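Local coordinates for protein cytosolic IMP-GMP specific 5'-nucleotidase (Legionella pneumophila subsp. pneumophila, PDB 4OHF) that probably hydrolyses the 5'-phosphate of purine nucleoside monophosphates such as IMP and GMP at a magnesium-dependent active site of the HAD type, at residues I17-L22 against K204-T209; D25-R30 against L299-H304; T320-E325 against D424-I429. One frame throughout, in Å; residues are numbered along the deposited sequence.

Interaction 1: residues I17-L22 against K204-T209. With PO4 (phosphate ion), chain H.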
loop_
_atom_site.group_PDB
_atom_site.type_symbol
_atom_site.label_atom_id
_atom_site.label_comp_id
_atom_site.label_asym_id
_atom_site.label_seq_id
_atom_site.Cartn_x
_atom_site.Cartn_y
_atom_site.Cartn_z
ATOM N N ILE B 17 36.372 8.075 -5.824
ATOM C CA ILE B 17 35.767 7.950 -4.502
ATOM C C ILE B 17 36.590 8.763 -3.504
ATOM O O ILE B 17 37.775 8.499 -3.300
ATOM C CB ILE B 17 35.721 6.469 -4.042
ATOM C CG1 ILE B 17 34.682 5.709 -4.857
ATOM C CG2 ILE B 17 35.398 6.379 -2.550
ATOM C CD1 ILE B 17 33.277 6.255 -4.725
ATOM N N LYS B 18 35.955 9.740 -2.871
ATOM C CA LYS B 18 36.672 10.587 -1.932
ATOM C C LYS B 18 36.595 10.130 -0.481
ATOM O O LYS B 18 37.575 10.209 0.262
ATOM C CB LYS B 18 36.181 12.034 -2.054
ATOM C CG LYS B 18 36.517 12.708 -3.372
ATOM C CD LYS B 18 35.950 14.123 -3.388
ATOM C CE LYS B 18 36.234 14.856 -4.698
ATOM N NZ LYS B 18 35.510 16.174 -4.736
ATOM N N LEU B 19 35.428 9.658 -0.069
ATOM C CA LEU B 19 35.256 9.191 1.295
ATOM C C LEU B 19 34.772 7.743 1.331
ATOM O O LEU B 19 33.902 7.343 0.554
ATOM C CB LEU B 19 34.256 10.077 2.038
ATOM C CG LEU B 19 34.622 11.546 2.251
ATOM C CD1 LEU B 19 33.576 12.442 1.603
ATOM C CD2 LEU B 19 34.698 11.836 3.743
ATOM N N ILE B 20 35.363 6.959 2.227
ATOM C CA ILE B 20 34.962 5.577 2.420
ATOM C C ILE B 20 34.386 5.429 3.834
ATOM O O ILE B 20 35.100 5.569 4.826
ATOM C CB ILE B 20 36.141 4.612 2.260
ATOM C CG1 ILE B 20 36.569 4.551 0.800
ATOM C CG2 ILE B 20 35.735 3.238 2.702
ATOM C CD1 ILE B 20 37.817 3.745 0.577
ATOM N N GLY B 21 33.086 5.167 3.906
ATOM C CA GLY B 21 32.423 4.993 5.184
ATOM C C GLY B 21 32.439 3.533 5.580
ATOM O O GLY B 21 31.997 2.669 4.820
ATOM N N LEU B 22 32.953 3.256 6.773
ATOM C CA LEU B 22 33.040 1.881 7.243
ATOM C C LEU B 22 32.139 1.560 8.414
ATOM O O LEU B 22 32.099 2.287 9.402
ATOM C CB LEU B 22 34.479 1.534 7.652
ATOM C CG LEU B 22 35.587 1.675 6.605
ATOM C CD1 LEU B 22 36.958 1.452 7.264
ATOM C CD2 LEU B 22 35.352 0.683 5.478
ATOM N N LYS B 204 39.733 9.599 2.387
ATOM C CA LYS B 204 39.246 9.948 3.716
ATOM C C LYS B 204 38.431 8.757 4.200
ATOM O O LYS B 204 37.610 8.225 3.467
ATOM C CB LYS B 204 38.363 11.193 3.676
ATOM C CG LYS B 204 39.115 12.510 3.649
ATOM C CD LYS B 204 38.106 13.651 3.669
ATOM C CE LYS B 204 38.755 15.025 3.620
ATOM N NZ LYS B 204 37.687 16.086 3.557
ATOM N N ILE B 205 38.663 8.341 5.436
ATOM C CA ILE B 205 37.947 7.203 5.971
ATOM C C ILE B 205 37.151 7.572 7.206
ATOM O O ILE B 205 37.674 8.210 8.119
ATOM C CB ILE B 205 38.945 6.084 6.314
ATOM C CG1 ILE B 205 39.748 5.745 5.064
ATOM C CG2 ILE B 205 38.210 4.857 6.840
ATOM C CD1 ILE B 205 40.864 4.792 5.311
ATOM N N PHE B 206 35.884 7.177 7.238
ATOM C CA PHE B 206 35.056 7.455 8.403
ATOM C C PHE B 206 34.320 6.207 8.872
ATOM O O PHE B 206 34.046 5.297 8.085
ATOM C CB PHE B 206 34.069 8.613 8.119
ATOM C CG PHE B 206 32.978 8.296 7.116
ATOM C CD1 PHE B 206 31.722 7.838 7.543
ATOM C CD2 PHE B 206 33.166 8.554 5.756
ATOM C CE1 PHE B 206 30.668 7.655 6.627
ATOM C CE2 PHE B 206 32.117 8.373 4.831
ATOM C CZ PHE B 206 30.865 7.925 5.273
ATOM N N ILE B 207 34.025 6.162 10.166
ATOM C CA ILE B 207 33.306 5.056 10.759
ATOM C C ILE B 207 31.833 5.423 10.885
ATOM O O ILE B 207 31.495 6.554 11.237
ATOM C CB ILE B 207 33.866 4.730 12.155
ATOM C CG1 ILE B 207 35.286 4.186 12.014
ATOM C CG2 ILE B 207 32.972 3.710 12.870
ATOM C CD1 ILE B 207 35.943 3.876 13.320
ATOM N N LEU B 208 30.956 4.474 10.590
ATOM C CA LEU B 208 29.516 4.713 10.693
ATOM C C LEU B 208 28.960 3.458 11.370
ATOM O O LEU B 208 28.626 2.470 10.702
ATOM C CB LEU B 208 28.907 4.898 9.296
ATOM C CG LEU B 208 27.428 5.260 9.164
ATOM C CD1 LEU B 208 27.180 6.640 9.770
ATOM C CD2 LEU B 208 27.025 5.250 7.693
ATOM N N THR B 209 28.878 3.508 12.699
ATOM C CA THR B 209 28.419 2.374 13.494
ATOM C C THR B 209 27.119 2.585 14.254
ATOM O O THR B 209 26.746 3.701 14.591
ATOM C CB THR B 209 29.485 1.978 14.536
ATOM O OG1 THR B 209 28.943 1.005 15.427
ATOM C CG2 THR B 209 29.919 3.189 15.362
HETATM P P PO4 H . 27.814 -1.559 13.492
HETATM O O1 PO4 H . 27.256 -1.837 14.843
HETATM O O2 PO4 H . 27.858 -2.803 12.697
HETATM O O3 PO4 H . 29.193 -1.014 13.628
HETATM O O4 PO4 H . 26.946 -0.578 12.794
#

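Interaction 2: residues D25-R30 against L299-H304. With MG (magnesium ion), chain J; PO4 (phosphate ion), chain H.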
loop_
_atom_site.group_PDB
_atom_site.type_symbol
_atom_site.label_atom_id
_atom_site.label_comp_id
_atom_site.label_asym_id
_atom_site.label_seq_id
_atom_site.Cartn_x
_atom_site.Cartn_y
_atom_site.Cartn_z
ATOM N N ASP B 25 31.204 -2.866 13.673
ATOM C CA ASP B 25 31.046 -4.250 14.089
ATOM C C ASP B 25 30.782 -5.206 12.930
ATOM O O ASP B 25 29.733 -5.157 12.304
ATOM C CB ASP B 25 29.936 -4.358 15.141
ATOM C CG ASP B 25 30.292 -3.641 16.442
ATOM O OD1 ASP B 25 31.280 -4.026 17.106
ATOM O OD2 ASP B 25 29.583 -2.680 16.800
ATOM N N HIS B 26 31.767 -6.056 12.650
ATOM C CA HIS B 26 31.743 -7.070 11.586
ATOM C C HIS B 26 32.275 -6.615 10.233
ATOM O O HIS B 26 32.399 -7.431 9.320
ATOM C CB HIS B 26 30.351 -7.687 11.412
ATOM C CG HIS B 26 29.821 -8.332 12.652
ATOM N ND1 HIS B 26 28.917 -7.713 13.490
ATOM C CD2 HIS B 26 30.111 -9.523 13.231
ATOM C CE1 HIS B 26 28.675 -8.489 14.532
ATOM N NE2 HIS B 26 29.386 -9.594 14.399
ATOM N N THR B 27 32.586 -5.328 10.081
ATOM C CA THR B 27 33.156 -4.878 8.817
ATOM C C THR B 27 34.592 -4.466 9.113
ATOM O O THR B 27 35.523 -5.198 8.780
ATOM C CB THR B 27 32.365 -3.703 8.189
ATOM O OG1 THR B 27 31.045 -4.141 7.860
ATOM C CG2 THR B 27 33.043 -3.219 6.911
ATOM N N LEU B 28 34.771 -3.316 9.757
ATOM C CA LEU B 28 36.108 -2.828 10.112
ATOM C C LEU B 28 36.749 -3.689 11.187
ATOM O O LEU B 28 37.952 -3.935 11.151
ATOM C CB LEU B 28 36.049 -1.388 10.622
ATOM C CG LEU B 28 37.325 -0.815 11.244
ATOM C CD1 LEU B 28 38.487 -0.830 10.248
ATOM C CD2 LEU B 28 37.034 0.602 11.696
ATOM N N ILE B 29 35.950 -4.117 12.159
ATOM C CA ILE B 29 36.446 -4.959 13.239
ATOM C C ILE B 29 35.868 -6.366 13.107
ATOM O O ILE B 29 34.658 -6.560 13.152
ATOM C CB ILE B 29 36.070 -4.349 14.592
ATOM C CG1 ILE B 29 36.872 -3.061 14.784
ATOM C CG2 ILE B 29 36.343 -5.329 15.720
ATOM C CD1 ILE B 29 36.518 -2.288 16.038
ATOM N N ARG B 30 36.736 -7.355 12.942
ATOM C CA ARG B 30 36.263 -8.731 12.774
ATOM C C ARG B 30 35.918 -9.469 14.072
ATOM O O ARG B 30 36.578 -9.313 15.101
ATOM C CB ARG B 30 37.288 -9.536 11.963
ATOM C CG ARG B 30 36.772 -10.011 10.608
ATOM C CD ARG B 30 37.689 -9.637 9.463
ATOM N NE ARG B 30 39.038 -10.193 9.603
ATOM C CZ ARG B 30 39.339 -11.488 9.652
ATOM N NH1 ARG B 30 38.383 -12.405 9.573
ATOM N NH2 ARG B 30 40.606 -11.863 9.785
ATOM N N LEU B 299 31.795 5.858 -0.628
ATOM C CA LEU B 299 31.586 4.423 -0.639
ATOM C C LEU B 299 31.373 3.958 0.801
ATOM O O LEU B 299 32.220 4.183 1.671
ATOM C CB LEU B 299 32.795 3.683 -1.227
ATOM C CG LEU B 299 32.699 2.160 -1.039
ATOM C CD1 LEU B 299 31.425 1.622 -1.678
ATOM C CD2 LEU B 299 33.915 1.510 -1.633
ATOM N N TYR B 300 30.228 3.332 1.051
ATOM C CA TYR B 300 29.932 2.800 2.365
ATOM C C TYR B 300 30.062 1.278 2.283
ATOM O O TYR B 300 29.548 0.653 1.352
ATOM C CB TYR B 300 28.518 3.183 2.801
ATOM C CG TYR B 300 28.006 2.350 3.960
ATOM C CD1 TYR B 300 27.049 1.357 3.762
ATOM C CD2 TYR B 300 28.522 2.516 5.240
ATOM C CE1 TYR B 300 26.620 0.546 4.818
ATOM C CE2 TYR B 300 28.108 1.715 6.298
ATOM C CZ TYR B 300 27.158 0.729 6.087
ATOM O OH TYR B 300 26.772 -0.081 7.140
ATOM N N ILE B 301 30.765 0.692 3.245
ATOM C CA ILE B 301 30.945 -0.749 3.270
ATOM C C ILE B 301 30.347 -1.340 4.529
ATOM O O ILE B 301 30.734 -0.957 5.641
ATOM C CB ILE B 301 32.432 -1.140 3.219
ATOM C CG1 ILE B 301 33.102 -0.452 2.028
ATOM C CG2 ILE B 301 32.556 -2.660 3.094
ATOM C CD1 ILE B 301 34.585 -0.668 1.935
ATOM N N GLY B 302 29.406 -2.268 4.349
ATOM C CA GLY B 302 28.749 -2.926 5.470
ATOM C C GLY B 302 28.920 -4.441 5.426
ATOM O O GLY B 302 29.611 -4.971 4.542
ATOM N N ASP B 303 28.291 -5.143 6.368
ATOM C CA ASP B 303 28.385 -6.598 6.428
ATOM C C ASP B 303 27.052 -7.302 6.220
ATOM O O ASP B 303 27.017 -8.504 5.995
ATOM C CB ASP B 303 28.987 -7.041 7.759
ATOM C CG ASP B 303 28.422 -6.276 8.929
ATOM O OD1 ASP B 303 28.975 -5.218 9.266
ATOM O OD2 ASP B 303 27.417 -6.716 9.504
ATOM N N HIS B 304 25.952 -6.563 6.301
ATOM C CA HIS B 304 24.637 -7.161 6.076
ATOM C C HIS B 304 23.684 -6.200 5.377
ATOM O O HIS B 304 23.773 -5.001 5.584
ATOM C CB HIS B 304 24.034 -7.670 7.405
ATOM C CG HIS B 304 24.701 -8.912 7.930
ATOM N ND1 HIS B 304 25.882 -8.881 8.646
ATOM C CD2 HIS B 304 24.391 -10.223 7.780
ATOM C CE1 HIS B 304 26.269 -10.116 8.911
ATOM N NE2 HIS B 304 25.382 -10.949 8.395
HETATM MG MG MG J . 28.224 -4.236 11.096
HETATM P P PO4 H . 27.814 -1.559 13.492
HETATM O O1 PO4 H . 27.256 -1.837 14.843
HETATM O O2 PO4 H . 27.858 -2.803 12.697
HETATM O O3 PO4 H . 29.193 -1.014 13.628
HETATM O O4 PO4 H . 26.946 -0.578 12.794
HETATM O O HOH W 1 26.316 -4.637 11.826
#

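Interaction 3: residues T320-E325 against D424-I429. With PO4 (phosphate ion), chain I.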
loop_
_atom_site.group_PDB
_atom_site.type_symbol
_atom_site.label_atom_id
_atom_site.label_comp_id
_atom_site.label_asym_id
_atom_site.label_seq_id
_atom_site.Cartn_x
_atom_site.Cartn_y
_atom_site.Cartn_z
ATOM N N THR B 320 27.473 1.617 -2.436
ATOM C CA THR B 320 27.483 0.647 -1.348
ATOM C C THR B 320 28.239 -0.638 -1.711
ATOM O O THR B 320 28.058 -1.205 -2.787
ATOM C CB THR B 320 26.053 0.283 -0.915
ATOM O OG1 THR B 320 25.313 -0.154 -2.054
ATOM C CG2 THR B 320 25.355 1.477 -0.313
ATOM N N ALA B 321 29.100 -1.079 -0.801
ATOM C CA ALA B 321 29.874 -2.294 -0.994
ATOM C C ALA B 321 29.558 -3.218 0.173
ATOM O O ALA B 321 29.032 -2.795 1.194
ATOM C CB ALA B 321 31.352 -1.976 -1.028
ATOM N N LEU B 322 29.898 -4.481 0.038
ATOM C CA LEU B 322 29.586 -5.427 1.084
ATOM C C LEU B 322 30.714 -6.409 1.413
ATOM O O LEU B 322 31.525 -6.786 0.563
ATOM C CB LEU B 322 28.352 -6.200 0.653
ATOM C CG LEU B 322 27.538 -6.922 1.699
ATOM C CD1 LEU B 322 26.882 -5.906 2.595
ATOM C CD2 LEU B 322 26.486 -7.789 0.992
ATOM N N VAL B 323 30.767 -6.796 2.677
ATOM C CA VAL B 323 31.729 -7.771 3.150
ATOM C C VAL B 323 30.854 -8.966 3.549
ATOM O O VAL B 323 29.920 -8.815 4.340
ATOM C CB VAL B 323 32.497 -7.233 4.372
ATOM C CG1 VAL B 323 32.947 -8.369 5.239
ATOM C CG2 VAL B 323 33.701 -6.438 3.918
ATOM N N VAL B 324 31.113 -10.132 2.967
ATOM C CA VAL B 324 30.347 -11.334 3.297
ATOM C C VAL B 324 31.281 -12.381 3.904
ATOM O O VAL B 324 31.919 -13.157 3.195
ATOM C CB VAL B 324 29.666 -11.911 2.055
ATOM C CG1 VAL B 324 28.759 -13.058 2.440
ATOM C CG2 VAL B 324 28.874 -10.829 1.360
ATOM N N GLU B 325 31.358 -12.381 5.228
ATOM C CA GLU B 325 32.216 -13.296 5.969
ATOM C C GLU B 325 32.132 -14.749 5.502
ATOM O O GLU B 325 33.156 -15.418 5.394
ATOM C CB GLU B 325 31.883 -13.208 7.465
ATOM C CG GLU B 325 32.556 -14.263 8.342
ATOM C CD GLU B 325 33.864 -13.792 8.955
ATOM O OE1 GLU B 325 33.843 -13.397 10.148
ATOM O OE2 GLU B 325 34.910 -13.805 8.256
ATOM N N ASP B 424 23.881 -9.010 -5.023
ATOM C CA ASP B 424 24.048 -8.415 -6.329
ATOM C C ASP B 424 23.369 -7.049 -6.456
ATOM O O ASP B 424 23.910 -6.152 -7.095
ATOM C CB ASP B 424 23.504 -9.360 -7.405
ATOM C CG ASP B 424 23.815 -8.879 -8.814
ATOM O OD1 ASP B 424 24.996 -8.575 -9.086
ATOM O OD2 ASP B 424 22.888 -8.803 -9.652
ATOM N N ARG B 425 22.193 -6.881 -5.854
ATOM C CA ARG B 425 21.465 -5.620 -5.975
ATOM C C ARG B 425 21.978 -4.514 -5.057
ATOM O O ARG B 425 21.903 -3.329 -5.388
ATOM C CB ARG B 425 19.974 -5.837 -5.714
ATOM C CG ARG B 425 19.103 -4.633 -6.058
ATOM C CD ARG B 425 17.750 -4.715 -5.374
ATOM N NE ARG B 425 16.655 -4.164 -6.182
ATOM C CZ ARG B 425 16.640 -2.939 -6.700
ATOM N NH1 ARG B 425 17.671 -2.106 -6.510
ATOM N NH2 ARG B 425 15.581 -2.544 -7.396
ATOM N N PHE B 426 22.513 -4.902 -3.909
ATOM C CA PHE B 426 23.004 -3.933 -2.956
ATOM C C PHE B 426 24.483 -3.612 -3.063
ATOM O O PHE B 426 24.880 -2.479 -2.831
ATOM C CB PHE B 426 22.676 -4.406 -1.535
ATOM C CG PHE B 426 23.287 -3.561 -0.450
ATOM C CD1 PHE B 426 24.615 -3.749 -0.061
ATOM C CD2 PHE B 426 22.539 -2.575 0.188
ATOM C CE1 PHE B 426 25.180 -2.964 0.947
ATOM C CE2 PHE B 426 23.093 -1.786 1.195
ATOM C CZ PHE B 426 24.412 -1.979 1.575
ATOM N N ALA B 427 25.306 -4.590 -3.405
ATOM C CA ALA B 427 26.741 -4.346 -3.467
ATOM C C ALA B 427 27.324 -4.224 -4.851
ATOM O O ALA B 427 27.134 -5.109 -5.679
ATOM C CB ALA B 427 27.496 -5.451 -2.713
ATOM N N CYS B 428 28.060 -3.140 -5.094
ATOM C CA CYS B 428 28.692 -2.974 -6.393
ATOM C C CYS B 428 29.875 -3.938 -6.386
ATOM O O CYS B 428 30.253 -4.480 -7.417
ATOM C CB CYS B 428 29.120 -1.513 -6.616
ATOM S SG CYS B 428 30.158 -0.759 -5.354
ATOM N N ILE B 429 30.432 -4.167 -5.199
ATOM C CA ILE B 429 31.538 -5.113 -5.023
ATOM C C ILE B 429 31.409 -5.727 -3.637
ATOM O O ILE B 429 30.815 -5.126 -2.729
ATOM C CB ILE B 429 32.946 -4.445 -5.123
ATOM C CG1 ILE B 429 33.182 -3.529 -3.927
ATOM C CG2 ILE B 429 33.064 -3.668 -6.405
ATOM C CD1 ILE B 429 34.570 -3.016 -3.824
HETATM P P PO4 I . 26.054 0.742 -6.126
HETATM O O1 PO4 I . 27.086 1.366 -5.261
HETATM O O2 PO4 I . 25.716 -0.604 -5.601
HETATM O O3 PO4 I . 26.578 0.616 -7.507
HETATM O O4 PO4 I . 24.835 1.584 -6.140
#

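Interaction 1: residues I17-L22 against K204-T209
The parallel strand pair at the heart of a HAD-type Rossmann-like domain is formed here by strands 19-22 and 204-208, in which L19 faces K204, I20 faces I205, G21 faces F206 and L22 faces I207. The strands run at 26° to each other. One ladder of backbone hydrogen bonds joins them, beginning with K204 N to K18 O at 3.1 Å. I20 N to K204 O follows at 2.9 Å, then F206 N to I20 O, L22 N to F206 O and L208 N to L22 O.

G21 has no side chain, and its CA lies against the F206 ring. CG of F206 sits between its own backbone N and carbonyl carbon (chi1 68°), and the ring that follows lies over G21, whose CA stands 3.3 Å from the ring centroid in a CH-pi contact over the face. At the rim, near the ring plane, L19 CB lies 3.9 Å from F206 CE2. Farther back on this face, L19 and K204 point the same way side by side, L19 CD2 being 3.7 Å from K204 CB. On the reverse face L22 CD1 reaches I205 CG2 at 3.7 Å. Just past the strand, T209 OG1 donates to O3 of a phosphate probably from the crystallisation liquor, consistent with the motif II threonine of HAD enzymes.

Helix 189-200 packs against the face of I20, L22 and I205, while F287 meets the F206 ring on the other. Strand 298-302 flanks 19-22, and strand 240-243 flanks 204-208, so the pair is enclosed in the sheet from both edges.

Interaction 2: residues D25-R30 against L299-H304
The short helix 24-28 meets the C-terminal end of strand 298-302 where T27 and D303 bring their CA atoms to 5.6 Å. H26 has a positive phi (90°), and its N hydrogen-bonds to I29 O; the helix holds a wider pi-type turn at 25-28, and I29 is the first residue to leave helical geometry. Within this turned backbone the carbonyl of D25 faces the magnesium ion, D25 O binding it at 2.1 Å, while D25 N donates to phosphate O3 at 2.7 Å. One residue thus holds both metal and phosphate through its main chain.

From the strand side D303 supplies OD1 to the same magnesium at 2.2 Å. That oxygen has a second partner: T27 OG1 donates to its anti lone pair, 2.7 Å from D303 OD1. The other oxygen, D303 OD2, accepts an almost straight bond from H304 ND1 (2.8 Å, 172°) that lies in the imidazole plane and also uses an anti lone pair. The carboxylate is therefore held at both oxygens, which fixes its rotation. H26 CB packs on it, 3.4 Å from D303 CG. In T27, chi1 of -64° sets OG1 beside the backbone N, facing D303, and leaves CG2 anti to that N, where it touches I301 CG2 at 3.9 Å.

The side chain of D25 turns elsewhere, to Y31 and S211. D23 OD1, a water and phosphate O2 also bind the metal. Two aspartates just after strand 19-22, one acting through its carbonyl, joined by a third after a later strand, make the magnesium site characteristic of HAD phosphohydrolases.

Interaction 3: residues T320-E325 against D424-I429
T320 and F426 meet through both polar and apolar atoms. Among the hydrogen bonds, T320 OG1 donates to F426 O, a carbonyl in the last turn of helix 418-426, and K313 NZ also bonds to that hydroxyl. Two backbone bonds then pair the chains: C428 N to T320 O (3.0 Å, 168°) and L322 N to I429 O (3.0 Å). The first joins C428, just past the helix, to the start of the strand; the second continues into the parallel pairing of strands 319-323 and 429-431.

The aromatic contact is a CH-pi one. T320 CB stands over a face of the F426 ring, 4.0 Å from its centroid and 24° off the normal, the two side chains crossing at about a right angle. L322 CD1 approaches obliquely, 3.8 Å from F426 CE1.

Apolar packing completes the contact: L322 CB touches A427 CB at 3.6 Å, and A321 CB touches I429 CG1 at 3.8 Å.

A second phosphate, probably from the crystallisation liquor, accepts from T320 N at O1 (2.9 Å); R10, K313 and R319 of the same chain and Y113 of the second subunit also hydrogen-bond to it. D424 OD2 is hydrogen-bonded to Y87 OH of the second subunit.

This is the outer part of the HAD-type sheet, where strand 429-431, reached after a long, mostly helical excursion, adds parallel to 319-323 and the end of helix 418-426 packs beside it.

All three contacts are buried, and all reach one mixed sheet in which strands 204-208, 19-22, 298-302, 319-323 and 429-431 follow one another. Interaction 1 is chiefly a strand ladder, with its few exposed side chains at the lysine end. Interaction 2 shares strand neighbours with both others: G21 N and O probably hydrogen-bond to L299 O and I301 N, and Y300 O probably accepts from A321 N. Its own contact, however, is metal chemistry at the strand ends, and its buried surface, 216 Å², is the smallest of the three. Interactions 1 and 2 both reach the same phosphate near the magnesium. Interaction 3 stands apart from interaction 1, beside a different phosphate and a subunit interface, and mixes ladder with aromatic packing.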